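PDB 5MUJ: beta-galactosidase, which probably hydrolyses glycosidic linkages in chain B of the plant pectin rhamnogalacturonan II, apparently as an arabinofuranosidase. Local coordinates for residues P44-L49 and A360-K365; P164-L169 and D186-S191; K216-P221 and Y307-W312; T269-A274 and M285-A290. One frame throughout, in Å; residues are numbered along the deposited sequence. Where two conformers were deposited one is given.

Overall arrangement
Five antiparallel sheets of four strands each make up the chain, as in a five-bladed beta-propeller, and the contacts sample different ways of holding one together. Contact 1 joins the two ends of the fold and encloses the other three along the chain; its centre lies about 34 Å from that of contact 2, on the opposite side of the chain's centre. Contact 4 is the hairpin that reaches the glycan, with the side chains of Ile270 and Ala290 each about 4 Å from a bound sugar. The Phe166 side chain of contact 2 is about 8 Å from a substituted fucose. Contact 3 bridges surface loops and meets contact 4 where Trp312 CZ3 packs 3.5 Å from Met285 CB.

Contact 1: residues P44-L49 and A360-K365; sequences PYKYGL and AIATSK
Tyr47 and Gly48 both turn their N-H groups to Ile361 O. The bond from Tyr47 N to Ile361 O measures 2.8 Å. That from Gly48 N to Ile361 O is weak, at 3.4 Å, and two successive residues thus face a single partner: a classic beta bulge. Here the packing is close. Gly48 O takes the N-H of Ile361 at 2.9 Å while the methyl carbon Ala360 CB rests 3.4 Å from the same oxygen, and Tyr47 CB leans on the carbonyl of Ile361. Lys46 and Ala362 form the neighbouring non-hydrogen-bonded pair; the ammonium of Lys46 leaves the pair for a salt bridge with Asp328, outside the two strands. This pairing of the first strand with the last is the familiar Velcro closure of a beta-propeller: 45-51 completes, as outermost strand, a blade whose other three strands come from the C-terminal end of the chain. Toward Pro44 the contact opens to solvent. Tyr45 and Thr363 still exchange backbone bonds, the shorter running from Thr363 N to Tyr45 O at 2.7 Å, but the Tyr45 ring is exposed. Pro44 CB lies over one face of it, offset toward the rim, and Ser364 O sits at its edge, 3.7 Å from Tyr45 CD2. With OG1 between the backbone N and the carbonyl carbon (chi1 57°), Thr363 donates from OG1 to Lys365 O at 2.6 Å.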
loop_
_atom_site.group_PDB
_atom_site.type_symbol
_atom_site.label_atom_id
_atom_site.label_comp_id
_atom_site.label_asym_id
_atom_site.label_seq_id
_atom_site.Cartn_x
_atom_site.Cartn_y
_atom_site.Cartn_z
ATOM N N PRO A 44 -6.743 -17.056 -8.047
ATOM C CA PRO A 44 -6.664 -17.247 -9.492
ATOM C C PRO A 44 -7.699 -16.503 -10.355
ATOM O O PRO A 44 -7.469 -16.341 -11.561
ATOM C CB PRO A 44 -6.891 -18.766 -9.641
ATOM C CG PRO A 44 -6.485 -19.342 -8.335
ATOM C CD PRO A 44 -6.966 -18.335 -7.349
ATOM N N TYR A 45 -8.793 -16.052 -9.731
ATOM C CA TYR A 45 -10.049 -15.672 -10.461
ATOM C C TYR A 45 -10.232 -14.140 -10.395
ATOM O O TYR A 45 -10.477 -13.559 -9.320
ATOM C CB TYR A 45 -11.317 -16.430 -9.935
ATOM C CG TYR A 45 -11.109 -17.910 -10.081
ATOM C CD1 TYR A 45 -11.118 -18.515 -11.348
ATOM C CD2 TYR A 45 -10.721 -18.668 -9.025
ATOM C CE1 TYR A 45 -10.837 -19.864 -11.506
ATOM C CE2 TYR A 45 -10.415 -20.016 -9.175
ATOM C CZ TYR A 45 -10.493 -20.614 -10.411
ATOM O OH TYR A 45 -10.180 -21.959 -10.570
ATOM N N LYS A 46 -10.110 -13.479 -11.534
ATOM C CA LYS A 46 -10.164 -11.993 -11.546
ATOM C C LYS A 46 -11.603 -11.508 -11.670
ATOM O O LYS A 46 -12.260 -11.717 -12.688
ATOM C CB LYS A 46 -9.307 -11.442 -12.678
ATOM C CG LYS A 46 -7.828 -11.702 -12.380
ATOM C CD LYS A 46 -6.864 -10.976 -13.295
ATOM C CE LYS A 46 -5.455 -11.201 -12.816
ATOM N NZ LYS A 46 -4.575 -10.550 -13.822
ATOM N N TYR A 47 -12.071 -10.867 -10.619
ATOM C CA TYR A 47 -13.466 -10.357 -10.577
ATOM C C TYR A 47 -13.576 -9.174 -11.515
ATOM O O TYR A 47 -14.493 -9.079 -12.320
ATOM C CB TYR A 47 -13.832 -9.950 -9.192
ATOM C CG TYR A 47 -15.188 -9.324 -9.081
ATOM C CD1 TYR A 47 -16.332 -10.109 -9.000
ATOM C CD2 TYR A 47 -15.329 -7.943 -9.015
ATOM C CE1 TYR A 47 -17.581 -9.536 -8.904
ATOM C CE2 TYR A 47 -16.586 -7.348 -8.923
ATOM C CZ TYR A 47 -17.708 -8.164 -8.852
ATOM O OH TYR A 47 -18.973 -7.617 -8.754
ATOM N N GLY A 48 -12.620 -8.258 -11.385
ATOM C CA GLY A 48 -12.467 -7.106 -12.245
ATOM C C GLY A 48 -12.407 -5.868 -11.382
ATOM O O GLY A 48 -12.096 -5.954 -10.182
ATOM N N LEU A 49 -12.729 -4.730 -11.970
ATOM C CA LEU A 49 -12.530 -3.456 -11.280
ATOM C C LEU A 49 -13.493 -3.294 -10.117
ATOM O O LEU A 49 -14.678 -3.729 -10.181
ATOM C CB LEU A 49 -12.612 -2.290 -12.250
ATOM C CG LEU A 49 -11.514 -2.281 -13.324
ATOM C CD1 LEU A 49 -11.900 -1.504 -14.561
ATOM C CD2 LEU A 49 -10.198 -1.736 -12.759
ATOM N N ALA A 360 -8.660 -3.117 -8.782
ATOM C CA ALA A 360 -9.374 -4.374 -9.160
ATOM C C ALA A 360 -9.261 -5.425 -8.067
ATOM O O ALA A 360 -8.553 -5.258 -7.065
ATOM C CB ALA A 360 -8.853 -4.925 -10.423
ATOM N N ILE A 361 -10.017 -6.510 -8.239
ATOM C CA ILE A 361 -10.038 -7.588 -7.279
ATOM C C ILE A 361 -9.832 -8.950 -7.922
ATOM O O ILE A 361 -10.423 -9.240 -8.971
ATOM C CB ILE A 361 -11.396 -7.654 -6.569
ATOM C CG1 ILE A 361 -11.881 -6.253 -6.285
ATOM C CG2 ILE A 361 -11.273 -8.429 -5.278
ATOM C CD1 ILE A 361 -13.214 -6.250 -5.573
ATOM N N ALA A 362 -9.070 -9.812 -7.257
ATOM C CA ALA A 362 -8.988 -11.224 -7.636
ATOM C C ALA A 362 -9.423 -12.070 -6.413
ATOM O O ALA A 362 -9.283 -11.641 -5.274
ATOM C CB ALA A 362 -7.574 -11.572 -8.107
ATOM N N THR A 363 -10.006 -13.257 -6.653
ATOM C CA THR A 363 -10.529 -14.078 -5.560
ATOM C C THR A 363 -10.088 -15.535 -5.657
ATOM O O THR A 363 -9.688 -15.991 -6.711
ATOM C CB THR A 363 -12.067 -14.009 -5.498
ATOM O OG1 THR A 363 -12.605 -14.427 -6.749
ATOM C CG2 THR A 363 -12.522 -12.579 -5.171
ATOM N N SER A 364 -10.151 -16.232 -4.537
ATOM C CA SER A 364 -9.774 -17.645 -4.467
ATOM C C SER A 364 -10.793 -18.627 -5.137
ATOM O O SER A 364 -10.395 -19.726 -5.530
ATOM C CB SER A 364 -9.583 -18.070 -3.031
ATOM O OG SER A 364 -10.712 -17.723 -2.262
ATOM N N LYS A 365 -12.077 -18.261 -5.233
ATOM C CA LYS A 365 -12.985 -18.967 -6.151
ATOM C C LYS A 365 -13.756 -17.941 -6.968
ATOM O O LYS A 365 -13.818 -16.769 -6.570
ATOM C CB LYS A 365 -13.942 -19.876 -5.374
ATOM C CG LYS A 365 -14.948 -19.123 -4.503
ATOM C CD LYS A 365 -15.792 -20.073 -3.662
ATOM C CE LYS A 365 -17.021 -19.393 -3.074
ATOM N NZ LYS A 365 -17.976 -20.411 -2.545
#

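Contact 2: residues P164-L169 and D186-S191; sequences PLFVGL and DKPILS
Phe166 and Pro188 lie side by side and point the same way, Phe166 CB 3.8 Å from Pro188 CB. Pro188 CG also comes near Phe166 CD2. In the conformer given for Ser191, its OG stands over one face of the phenyl ring, 3.7 Å above the plane and displaced toward the rim, and is also bonded to His193 N.

Val167 divides its two methyl groups between two neighbours. The Val167 and Leu190 side chains lie side by side, with Val167 CG2 4.1 Å from Leu190 CD2. Val167 and Ile189 instead cross obliquely, and their CG1 atoms touch. The isoleucine holds CG1 between its backbone N and carbonyl carbon (chi1 50°), bringing Ile189 CG1 to 3.3 Å from Val167 O. Its other branch, Ile189 CG2, touches Leu169 CB at 3.8 Å, and these two side chains cross at about a right angle. Met224 of strand 222-231 packs against Val167, Ile189 and Leu190, tying the cluster to the adjacent sheet.

Backbone bonds hold the two segments together. Ile189 N donates to Val167 O at 2.8 Å, and Leu190 N adds a weak bond to the same oxygen; Val167 N answers to Leu190 O at 3.1 Å. Further on, a water accepts from Leu169 N and donates to Lys187 O, bridging the two segments where they draw apart. Two residues facing Val167 make a classic beta bulge, by which the loop after the short strand 183-184 folds back along the strand 166-172 of a propeller blade.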
loop_
_atom_site.group_PDB
_atom_site.type_symbol
_atom_site.label_atom_id
_atom_site.label_comp_id
_atom_site.label_asym_id
_atom_site.label_seq_id
_atom_site.Cartn_x
_atom_site.Cartn_y
_atom_site.Cartn_z
ATOM N N PRO A 164 10.282 15.941 -3.452
ATOM C CA PRO A 164 10.237 14.681 -2.727
ATOM C C PRO A 164 8.958 14.465 -1.898
ATOM O O PRO A 164 8.191 15.406 -1.624
ATOM C CB PRO A 164 11.515 14.712 -1.849
ATOM C CG PRO A 164 11.844 16.137 -1.725
ATOM C CD PRO A 164 11.437 16.759 -3.029
ATOM N N LEU A 165 8.746 13.214 -1.514
ATOM C CA LEU A 165 7.614 12.865 -0.651
ATOM C C LEU A 165 8.103 12.355 0.701
ATOM O O LEU A 165 9.150 11.688 0.778
ATOM C CB LEU A 165 6.718 11.866 -1.328
ATOM C CG LEU A 165 6.361 12.175 -2.753
ATOM C CD1 LEU A 165 6.132 10.853 -3.482
ATOM C CD2 LEU A 165 5.150 13.082 -2.842
ATOM N N PHE A 166 7.427 12.774 1.767
ATOM C CA PHE A 166 7.789 12.431 3.130
ATOM C C PHE A 166 6.624 11.729 3.807
ATOM O O PHE A 166 5.482 11.867 3.337
ATOM C CB PHE A 166 8.193 13.685 3.951
ATOM C CG PHE A 166 9.083 14.653 3.226
ATOM C CD1 PHE A 166 10.210 14.214 2.531
ATOM C CD2 PHE A 166 8.795 16.003 3.233
ATOM C CE1 PHE A 166 11.025 15.115 1.854
ATOM C CE2 PHE A 166 9.616 16.912 2.569
ATOM C CZ PHE A 166 10.719 16.455 1.872
ATOM N N VAL A 167 6.863 11.032 4.920
ATOM C CA VAL A 167 5.801 10.345 5.686
ATOM C C VAL A 167 5.082 11.287 6.642
ATOM O O VAL A 167 5.607 11.777 7.598
ATOM C CB VAL A 167 6.320 9.089 6.486
ATOM C CG1 VAL A 167 5.184 8.210 7.064
ATOM C CG2 VAL A 167 7.110 8.196 5.573
ATOM N N GLY A 168 3.786 11.473 6.429
ATOM C CA GLY A 168 2.964 12.211 7.370
ATOM C C GLY A 168 2.114 11.336 8.297
ATOM O O GLY A 168 1.978 10.136 8.086
ATOM N N LEU A 169 1.576 11.955 9.336
ATOM C CA LEU A 169 0.761 11.286 10.344
ATOM C C LEU A 169 -0.584 12.001 10.441
ATOM O O LEU A 169 -0.621 13.238 10.520
ATOM C CB LEU A 169 1.416 11.359 11.727
ATOM C CG LEU A 169 0.674 10.647 12.874
ATOM C CD1 LEU A 169 0.590 9.134 12.666
ATOM C CD2 LEU A 169 1.344 10.982 14.211
ATOM N N ASP A 186 1.647 19.238 11.400
ATOM C CA ASP A 186 2.168 20.314 10.579
ATOM C C ASP A 186 3.630 20.141 10.117
ATOM O O ASP A 186 4.172 21.030 9.448
ATOM C CB ASP A 186 1.954 21.633 11.316
ATOM C CG ASP A 186 0.498 22.045 11.340
ATOM O OD1 ASP A 186 -0.392 21.341 10.775
ATOM O OD2 ASP A 186 0.215 23.098 11.919
ATOM N N LYS A 187 4.196 18.969 10.434
ATOM C CA LYS A 187 5.493 18.502 10.035
ATOM C C LYS A 187 5.361 17.015 9.671
ATOM O O LYS A 187 4.534 16.306 10.260
ATOM C CB LYS A 187 6.466 18.664 11.219
ATOM C CG LYS A 187 6.166 17.790 12.450
ATOM C CD LYS A 187 6.814 18.296 13.740
ATOM C CE LYS A 187 8.258 17.840 13.904
ATOM N NZ LYS A 187 9.066 18.732 14.797
ATOM N N PRO A 188 6.183 16.526 8.720
ATOM C CA PRO A 188 6.222 15.076 8.558
ATOM C C PRO A 188 6.731 14.380 9.813
ATOM O O PRO A 188 7.447 14.991 10.616
ATOM C CB PRO A 188 7.189 14.855 7.400
ATOM C CG PRO A 188 7.867 16.138 7.130
ATOM C CD PRO A 188 7.150 17.235 7.851
ATOM N N ILE A 189 6.404 13.110 9.970
ATOM C CA ILE A 189 6.990 12.285 11.032
ATOM C C ILE A 189 8.316 11.622 10.644
ATOM O O ILE A 189 9.134 11.332 11.523
ATOM C CB ILE A 189 5.998 11.256 11.644
ATOM C CG1 ILE A 189 5.267 10.403 10.576
ATOM C CG2 ILE A 189 5.066 11.985 12.610
ATOM C CD1 ILE A 189 4.653 9.146 11.157
ATOM N N LEU A 190 8.517 11.368 9.353
ATOM C CA LEU A 190 9.815 10.964 8.815
ATOM C C LEU A 190 10.035 11.754 7.561
ATOM O O LEU A 190 9.116 12.026 6.793
ATOM C CB LEU A 190 9.940 9.482 8.463
ATOM C CG LEU A 190 9.600 8.341 9.448
ATOM C CD1 LEU A 190 8.280 8.517 10.147
ATOM C CD2 LEU A 190 9.571 7.036 8.688
ATOM N N SER A 191 11.286 12.053 7.279
ATOM C CA SER A 191 11.610 12.797 6.078
ATOM C C SER A 191 13.004 12.383 5.657
ATOM O O SER A 191 13.748 11.850 6.478
ATOM C CB SER A 191 11.503 14.293 6.357
ATOM O OG SER A 191 12.346 15.069 5.514
HETATM O O HOH W 1 2.394 14.822 9.263
#

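Contact 3: residues K216-P221 and Y307-W312; sequences KTLGAP and YDLVNW
Leu218 CD2 meets Val310 CG2 where two surface loops of neighbouring propeller blades come together. One loop, between strands 204-212 and 222-231, is tightened by a type I beta turn from Lys216 to Gly219; the other, between strands 299-306 and 313-314, is shaped by an Asx turn at Asp308.

Between residues 216-221 and 307-312 the contacts are van der Waals. Leu218 sets CG anti to its own carbonyl carbon (chi1 -56°), and the two methyl groups beyond it find different neighbours: Leu218 CD2 lies 3.9 Å from Val310 CG2, and Leu218 CD1 is 4.2 Å from Leu309 CB. Beside them Thr217 CB meets Leu309 CD1, again at 4.2 Å, and Thr217 CG2 rests 4.0 Å from Asp308 O. Ile244 and Leu246 of strand 238-247 also touch Leu218, so this leucine leads the surface contact back into its blade.

The hydrogen bonds that give the loops their form run within each segment or to residues close by in the chain. Gly219 N returns to Lys216 O at 3.0 Å to close the turn, while Thr217 N is held by Asp213. In the second loop Asp308 OD1 grips two backbone N-H groups: Asn311 N, almost straight at 175°, uses the syn lone pair, and Val310 N comes to the anti side, out of the carboxylate plane. Ser306 OG accepts from Asp308 N as well. Trp312 NE1 donates to Leu309 O at 2.9 Å from well above the carbonyl plane, 70° out of it.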
loop_
_atom_site.group_PDB
_atom_site.type_symbol
_atom_site.label_atom_id
_atom_site.label_comp_id
_atom_site.label_asym_id
_atom_site.label_seq_id
_atom_site.Cartn_x
_atom_site.Cartn_y
_atom_site.Cartn_z
ATOM N N LYS A 216 6.030 -6.426 21.135
ATOM C CA LYS A 216 7.241 -5.575 21.112
ATOM C C LYS A 216 8.475 -6.344 20.619
ATOM O O LYS A 216 9.588 -6.274 21.202
ATOM C CB LYS A 216 7.454 -4.930 22.488
ATOM C CG LYS A 216 6.288 -4.049 22.906
ATOM C CD LYS A 216 6.595 -3.202 24.131
ATOM C CE LYS A 216 5.408 -2.320 24.491
ATOM N NZ LYS A 216 5.687 -1.449 25.660
ATOM N N THR A 217 8.251 -7.061 19.524
ATOM C CA THR A 217 9.241 -7.913 18.844
ATOM C C THR A 217 10.547 -7.199 18.524
ATOM O O THR A 217 11.590 -7.869 18.480
ATOM C CB THR A 217 8.676 -8.444 17.500
ATOM O OG1 THR A 217 7.405 -9.085 17.716
ATOM C CG2 THR A 217 9.624 -9.420 16.824
ATOM N N LEU A 218 10.466 -5.880 18.243
ATOM C CA LEU A 218 11.611 -5.019 17.911
ATOM C C LEU A 218 11.846 -3.878 18.937
ATOM O O LEU A 218 12.532 -2.890 18.646
ATOM C CB LEU A 218 11.422 -4.442 16.508
ATOM C CG LEU A 218 11.215 -5.499 15.418
ATOM C CD1 LEU A 218 10.894 -4.880 14.072
ATOM C CD2 LEU A 218 12.451 -6.366 15.310
ATOM N N GLY A 219 11.299 -4.062 20.135
ATOM C CA GLY A 219 11.482 -3.169 21.268
ATOM C C GLY A 219 10.576 -1.955 21.293
ATOM O O GLY A 219 10.821 -1.023 22.056
ATOM N N ALA A 220 9.518 -1.967 20.482
ATOM C CA ALA A 220 8.587 -0.851 20.426
ATOM C C ALA A 220 7.200 -1.381 20.069
ATOM O O ALA A 220 7.092 -2.363 19.300
ATOM C CB ALA A 220 9.022 0.131 19.383
ATOM N N PRO A 221 6.142 -0.736 20.594
ATOM C CA PRO A 221 4.793 -1.170 20.241
ATOM C C PRO A 221 4.364 -0.793 18.822
ATOM O O PRO A 221 3.454 -1.456 18.288
ATOM C CB PRO A 221 3.919 -0.444 21.271
ATOM C CG PRO A 221 4.655 0.805 21.564
ATOM C CD PRO A 221 6.097 0.354 21.584
ATOM N N TYR A 307 9.574 -15.051 10.540
ATOM C CA TYR A 307 9.180 -15.308 11.946
ATOM C C TYR A 307 9.498 -14.118 12.863
ATOM O O TYR A 307 8.893 -13.990 13.950
ATOM C CB TYR A 307 9.849 -16.566 12.501
ATOM C CG TYR A 307 9.376 -17.821 11.834
ATOM C CD1 TYR A 307 8.110 -18.344 12.127
ATOM C CD2 TYR A 307 10.177 -18.500 10.913
ATOM C CE1 TYR A 307 7.654 -19.502 11.512
ATOM C CE2 TYR A 307 9.723 -19.650 10.285
ATOM C CZ TYR A 307 8.461 -20.150 10.592
ATOM O OH TYR A 307 7.981 -21.303 9.989
ATOM N N ASP A 308 10.400 -13.246 12.397
ATOM C CA ASP A 308 11.005 -12.187 13.234
ATOM C C ASP A 308 10.886 -10.731 12.721
ATOM O O ASP A 308 11.501 -9.829 13.289
ATOM C CB ASP A 308 12.478 -12.536 13.485
ATOM C CG ASP A 308 13.343 -12.459 12.238
ATOM O OD1 ASP A 308 12.960 -11.822 11.236
ATOM O OD2 ASP A 308 14.444 -13.044 12.268
ATOM N N LEU A 309 10.110 -10.525 11.658
ATOM C CA LEU A 309 9.886 -9.228 11.011
ATOM C C LEU A 309 11.067 -8.629 10.259
ATOM O O LEU A 309 10.872 -7.654 9.550
ATOM C CB LEU A 309 9.292 -8.187 11.973
ATOM C CG LEU A 309 7.900 -8.514 12.512
ATOM C CD1 LEU A 309 7.521 -7.528 13.615
ATOM C CD2 LEU A 309 6.859 -8.445 11.407
ATOM N N VAL A 310 12.257 -9.239 10.344
ATOM C CA VAL A 310 13.479 -8.658 9.780
ATOM C C VAL A 310 14.084 -9.486 8.632
ATOM O O VAL A 310 14.525 -8.930 7.639
ATOM C CB VAL A 310 14.512 -8.450 10.898
ATOM C CG1 VAL A 310 15.878 -8.142 10.310
ATOM C CG2 VAL A 310 14.034 -7.328 11.825
ATOM N N ASN A 311 14.122 -10.801 8.798
ATOM C CA ASN A 311 14.657 -11.706 7.795
ATOM C C ASN A 311 13.503 -12.330 7.028
ATOM O O ASN A 311 12.717 -13.061 7.603
ATOM C CB ASN A 311 15.480 -12.787 8.470
ATOM C CG ASN A 311 16.629 -12.221 9.249
ATOM O OD1 ASN A 311 16.642 -12.277 10.463
ATOM N ND2 ASN A 311 17.561 -11.619 8.548
ATOM N N TRP A 312 13.433 -12.029 5.737
ATOM C CA TRP A 312 12.266 -12.363 4.914
ATOM C C TRP A 312 12.650 -13.413 3.906
ATOM O O TRP A 312 13.645 -13.266 3.235
ATOM C CB TRP A 312 11.769 -11.087 4.241
ATOM C CG TRP A 312 11.104 -10.198 5.253
ATOM C CD1 TRP A 312 11.668 -9.159 5.933
ATOM C CD2 TRP A 312 9.736 -10.303 5.745
ATOM N NE1 TRP A 312 10.763 -8.634 6.841
ATOM C CE2 TRP A 312 9.559 -9.280 6.706
ATOM C CE3 TRP A 312 8.650 -11.146 5.449
ATOM C CZ2 TRP A 312 8.355 -9.097 7.405
ATOM C CZ3 TRP A 312 7.425 -10.961 6.132
ATOM C CH2 TRP A 312 7.287 -9.945 7.101
#

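Contact 4: residues T269-A274 and M285-A290; sequences TITGDA and MFYFSA
Over one face of the Phe288 ring stands the backbone N of Gly272, and at its edge, near the plane, lies Asp273 OD1, 3.6 Å from Phe288 CE1. The carboxylate is turned 87° to the ring, and Ile270 CG2 comes obliquely to Phe288 CZ at 3.5 Å. Within the beta hairpin 270-279/282-290, part of one propeller blade, the ring reaches from its own strand over the backbone at Gly272; glycine there, having no CB, leaves room for it. CG of Phe288 lies between the backbone N and the carbonyl carbon (chi1 89°), and His333 meets the ring edge-to-face. On the other side of the sheet Tyr287 has Met285 O at its ring edge and takes Thr271 CG2 obliquely at CD1; its hydroxyl is bonded to Asp314. Selenomethionine Met285 bends at its end to rest SE 3.9 Å from Ala274 CB.

The end of the contact at Ile270 and Ala290 belongs to the glycan pocket: Ile270 touches a galactose and a rhamnose, and Ala290 the rhamnose. There Ile270 N bonds to Ala290 O at 2.9 Å. Ser289 OG donates to Ile270 O at 2.7 Å, and Ala290 N grips that oxygen from the opposite face of its carbonyl plane.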
loop_
_atom_site.group_PDB
_atom_site.type_symbol
_atom_site.label_atom_id
_atom_site.label_comp_id
_atom_site.label_asym_id
_atom_site.label_seq_id
_atom_site.Cartn_x
_atom_site.Cartn_y
_atom_site.Cartn_z
ATOM N N THR A 269 14.900 -1.387 -10.002
ATOM C CA THR A 269 13.833 -2.318 -9.542
ATOM C C THR A 269 13.150 -1.767 -8.305
ATOM O O THR A 269 13.825 -1.216 -7.405
ATOM C CB THR A 269 14.391 -3.709 -9.182
ATOM O OG1 THR A 269 15.060 -4.242 -10.326
ATOM C CG2 THR A 269 13.287 -4.681 -8.727
ATOM N N ILE A 270 11.826 -1.947 -8.249
ATOM C CA ILE A 270 11.029 -1.467 -7.150
ATOM C C ILE A 270 10.564 -2.660 -6.373
ATOM O O ILE A 270 10.063 -3.612 -6.955
ATOM C CB ILE A 270 9.826 -0.646 -7.640
ATOM C CG1 ILE A 270 10.309 0.674 -8.237
ATOM C CG2 ILE A 270 8.883 -0.314 -6.506
ATOM C CD1 ILE A 270 9.225 1.466 -8.958
ATOM N N THR A 271 10.688 -2.577 -5.064
ATOM C CA THR A 271 10.089 -3.498 -4.125
ATOM C C THR A 271 9.322 -2.596 -3.170
ATOM O O THR A 271 9.918 -1.680 -2.551
ATOM C CB THR A 271 11.129 -4.323 -3.335
ATOM O OG1 THR A 271 12.002 -5.021 -4.244
ATOM C CG2 THR A 271 10.445 -5.316 -2.365
ATOM N N GLY A 272 8.007 -2.841 -3.047
ATOM C CA GLY A 272 7.265 -2.018 -2.164
ATOM C C GLY A 272 5.856 -2.399 -1.778
ATOM O O GLY A 272 5.414 -3.537 -1.923
ATOM N N ASP A 273 5.199 -1.390 -1.237
ATOM C CA ASP A 273 3.883 -1.508 -0.637
ATOM C C ASP A 273 3.715 -2.784 0.180
ATOM O O ASP A 273 2.817 -3.587 -0.047
ATOM C CB ASP A 273 2.783 -1.299 -1.691
ATOM C CG ASP A 273 2.771 0.138 -2.252
ATOM O OD1 ASP A 273 3.821 0.839 -2.184
ATOM O OD2 ASP A 273 1.701 0.595 -2.720
ATOM N N ALA A 274 4.565 -2.931 1.172
ATOM C CA ALA A 274 4.510 -4.020 2.100
ATOM C C ALA A 274 3.207 -3.967 2.902
ATOM O O ALA A 274 2.854 -2.925 3.472
ATOM C CB ALA A 274 5.721 -4.039 3.027
HETATM N N MSE A 285 4.243 -11.126 4.208
HETATM C CA MSE A 285 4.282 -9.838 3.594
HETATM C C MSE A 285 3.836 -10.007 2.179
HETATM O O MSE A 285 4.526 -10.629 1.368
HETATM C CB MSE A 285 5.710 -9.265 3.597
HETATM C CG MSE A 285 5.763 -7.894 2.959
HETATM SE SE MSE A 285 7.586 -7.425 2.457
HETATM C CE MSE A 285 8.251 -7.058 4.256
ATOM N N PHE A 286 2.694 -9.395 1.880
ATOM C CA PHE A 286 2.280 -9.176 0.504
ATOM C C PHE A 286 3.021 -7.929 0.044
ATOM O O PHE A 286 3.051 -6.932 0.774
ATOM C CB PHE A 286 0.753 -8.978 0.435
ATOM C CG PHE A 286 -0.013 -10.170 0.894
ATOM C CD1 PHE A 286 -0.141 -11.265 0.053
ATOM C CD2 PHE A 286 -0.523 -10.252 2.185
ATOM C CE1 PHE A 286 -0.884 -12.376 0.458
ATOM C CE2 PHE A 286 -1.220 -11.372 2.596
ATOM C CZ PHE A 286 -1.343 -12.459 1.734
ATOM N N TYR A 287 3.615 -7.999 -1.139
ATOM C CA TYR A 287 4.357 -6.852 -1.699
ATOM C C TYR A 287 4.260 -6.852 -3.210
ATOM O O TYR A 287 3.943 -7.903 -3.826
ATOM C CB TYR A 287 5.814 -6.896 -1.210
ATOM C CG TYR A 287 6.682 -7.912 -1.878
ATOM C CD1 TYR A 287 7.412 -7.572 -3.025
ATOM C CD2 TYR A 287 6.811 -9.202 -1.366
ATOM C CE1 TYR A 287 8.242 -8.513 -3.645
ATOM C CE2 TYR A 287 7.637 -10.139 -1.974
ATOM C CZ TYR A 287 8.347 -9.775 -3.113
ATOM O OH TYR A 287 9.149 -10.711 -3.711
ATOM N N PHE A 288 4.538 -5.709 -3.825
ATOM C CA PHE A 288 4.677 -5.612 -5.277
ATOM C C PHE A 288 6.116 -5.348 -5.654
ATOM O O PHE A 288 6.929 -4.770 -4.863
ATOM C CB PHE A 288 3.798 -4.550 -5.958
ATOM C CG PHE A 288 4.393 -3.145 -6.095
ATOM C CD1 PHE A 288 4.334 -2.220 -5.030
ATOM C CD2 PHE A 288 4.933 -2.690 -7.299
ATOM C CE1 PHE A 288 4.794 -0.944 -5.162
ATOM C CE2 PHE A 288 5.499 -1.385 -7.410
ATOM C CZ PHE A 288 5.391 -0.523 -6.351
ATOM N N SER A 289 6.415 -5.737 -6.877
ATOM C CA SER A 289 7.674 -5.394 -7.485
ATOM C C SER A 289 7.432 -4.910 -8.899
ATOM O O SER A 289 6.459 -5.301 -9.540
ATOM C CB SER A 289 8.608 -6.596 -7.473
ATOM O OG SER A 289 9.935 -6.201 -7.835
ATOM N N ALA A 290 8.281 -4.024 -9.375
ATOM C CA ALA A 290 8.242 -3.547 -10.753
ATOM C C ALA A 290 9.652 -3.499 -11.289
ATOM O O ALA A 290 10.616 -3.273 -10.504
ATOM C CB ALA A 290 7.577 -2.185 -10.901
#